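Acyl-CoA dehydrogenase domain protein Tcur3481 (Thermomonospora curvata, PDB 6WY9) binds FAD and probably acts as an acyl-CoA dehydrogenase subunit. Local coordinates at residues Arg146-Lys151 with Thr202-Pro207. Numbering follows the deposited sequence.
Sequences RLSGTK and TLDAVP
Arg146 reaches along Ala205 with its chain extended from CG to NE. Its NH2 donates to Ala205 O at 3.1 Å, with the oxygen in the guanidinium plane. The same NH2 lies 3.3 Å from Pro207 CG. Ser148 OG accepts from Ala205 N at 2.9 Å. A water joins this hydroxyl to Asp204 OD1. Leu147 and Leu203 lie side by side, CB of Leu147 4.0 Å from CD2 of Leu203. Leu203 CD1 meets the aliphatic CG of Lys151 at 4.0 Å. The backbones pair antiparallel, Leu147 with Val206 and Gly149 with Leu203. Ala205 and Val206 both face Leu147, a G1 beta bulge, with Ala205 in a left-handed backbone conformation (phi 54°). The bulge sits at the corner between strands 197-203 and 206-210, which both pair antiparallel with strand 144-154 in the beta domain of the acyl-CoA dehydrogenase fold, away from the FAD-binding residues of this chain. Asp141 forms a salt bridge with Arg146 NE. An alanine at Arg146 would probably leave Asp141 without its mate and Ala205 O without this donor. Glu125 pairs with Lys151 NZ. Phe176 and Val178 of strand 172-179 pack on Leu147, and Leu185 touches Leu203 and Val206.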
loop_
_atom_site.group_PDB
_atom_site.type_symbol
_atom_site.label_atom_id
_atom_site.label_comp_id
_atom_site.label_asym_id
_atom_site.label_seq_id
_atom_site.Cartn_x
_atom_site.Cartn_y
_atom_site.Cartn_z
ATOM N N ARG B 146 32.542 -20.399 27.429
ATOM C CA ARG B 146 33.261 -20.109 26.197
ATOM C C ARG B 146 32.296 -20.156 25.022
ATOM O O ARG B 146 31.489 -21.090 24.908
ATOM C CB ARG B 146 34.425 -21.075 26.012
ATOM C CG ARG B 146 35.442 -20.901 27.094
ATOM C CD ARG B 146 36.693 -21.671 26.822
ATOM N NE ARG B 146 37.655 -21.502 27.903
ATOM C CZ ARG B 146 38.544 -20.518 27.964
ATOM N NH1 ARG B 146 39.394 -20.439 28.984
ATOM N NH2 ARG B 146 38.592 -19.617 27.002
ATOM N N LEU B 147 32.391 -19.132 24.165
ATOM C CA LEU B 147 31.515 -18.882 23.033
ATOM C C LEU B 147 32.248 -19.152 21.728
ATOM O O LEU B 147 33.383 -18.696 21.532
ATOM C CB LEU B 147 31.031 -17.419 23.011
ATOM C CG LEU B 147 30.482 -16.807 24.309
ATOM C CD1 LEU B 147 29.999 -15.373 24.114
ATOM C CD2 LEU B 147 29.377 -17.683 24.899
ATOM N N SER B 148 31.581 -19.870 20.827
ATOM C CA SER B 148 32.121 -20.154 19.505
ATOM C C SER B 148 31.036 -19.948 18.465
ATOM O O SER B 148 29.959 -20.541 18.561
ATOM C CB SER B 148 32.665 -21.579 19.407
ATOM O OG SER B 148 33.909 -21.685 20.070
ATOM N N GLY B 149 31.343 -19.144 17.463
ATOM C CA GLY B 149 30.408 -18.851 16.400
ATOM C C GLY B 149 30.834 -17.559 15.734
ATOM O O GLY B 149 31.972 -17.104 15.905
ATOM N N THR B 150 29.902 -16.977 14.989
ATOM C CA THR B 150 30.118 -15.689 14.338
ATOM C C THR B 150 28.876 -14.853 14.537
ATOM O O THR B 150 27.764 -15.394 14.528
ATOM C CB THR B 150 30.334 -15.846 12.848
ATOM O OG1 THR B 150 29.185 -16.514 12.347
ATOM C CG2 THR B 150 31.528 -16.727 12.554
ATOM N N LYS B 151 29.050 -13.541 14.674
ATOM C CA LYS B 151 27.916 -12.625 14.711
ATOM C C LYS B 151 28.069 -11.607 13.591
ATOM O O LYS B 151 29.192 -11.259 13.195
ATOM C CB LYS B 151 27.803 -11.886 16.052
ATOM C CG LYS B 151 27.979 -12.768 17.268
ATOM C CD LYS B 151 26.851 -13.838 17.405
ATOM C CE LYS B 151 25.479 -13.208 17.761
ATOM N NZ LYS B 151 24.459 -14.279 17.904
ATOM N N THR B 202 34.101 -12.858 14.911
ATOM C CA THR B 202 34.423 -14.283 15.022
ATOM C C THR B 202 34.809 -14.592 16.464
ATOM O O THR B 202 35.677 -13.920 17.038
ATOM C CB THR B 202 35.556 -14.713 14.068
ATOM O OG1 THR B 202 35.113 -14.642 12.708
ATOM C CG2 THR B 202 35.962 -16.157 14.335
ATOM N N LEU B 203 34.176 -15.616 17.046
ATOM C CA LEU B 203 34.433 -16.028 18.419
ATOM C C LEU B 203 34.953 -17.456 18.411
ATOM O O LEU B 203 34.251 -18.379 17.992
ATOM C CB LEU B 203 33.166 -15.928 19.268
ATOM C CG LEU B 203 32.524 -14.552 19.334
ATOM C CD1 LEU B 203 31.305 -14.536 18.466
ATOM C CD2 LEU B 203 32.122 -14.261 20.766
ATOM N N ASP B 204 36.177 -17.649 18.873
ATOM C CA ASP B 204 36.740 -18.995 18.928
ATOM C C ASP B 204 36.990 -19.295 20.406
ATOM O O ASP B 204 38.025 -18.912 20.965
ATOM C CB ASP B 204 37.982 -19.062 18.061
ATOM C CG ASP B 204 38.715 -20.365 18.177
ATOM O OD1 ASP B 204 38.213 -21.320 18.811
ATOM O OD2 ASP B 204 39.837 -20.413 17.632
ATOM N N ALA B 205 36.004 -19.943 21.035
ATOM C CA ALA B 205 36.084 -20.348 22.435
ATOM C C ALA B 205 36.413 -19.146 23.319
ATOM O O ALA B 205 37.315 -19.185 24.162
ATOM C CB ALA B 205 37.105 -21.472 22.621
ATOM N N VAL B 206 35.664 -18.070 23.118
ATOM C CA VAL B 206 35.955 -16.789 23.768
ATOM C C VAL B 206 35.439 -16.828 25.206
ATOM O O VAL B 206 34.267 -17.161 25.422
ATOM C CB VAL B 206 35.310 -15.632 23.004
ATOM C CG1 VAL B 206 35.608 -14.324 23.727
ATOM C CG2 VAL B 206 35.764 -15.568 21.525
ATOM N N PRO B 207 36.245 -16.455 26.190
ATOM C CA PRO B 207 35.742 -16.401 27.573
ATOM C C PRO B 207 34.619 -15.384 27.726
ATOM O O PRO B 207 34.669 -14.282 27.161
ATOM C CB PRO B 207 36.979 -15.998 28.380
ATOM C CG PRO B 207 38.136 -16.365 27.506
ATOM C CD PRO B 207 37.684 -16.161 26.099
HETATM O O HOH W 1 35.886 -22.762 18.588
#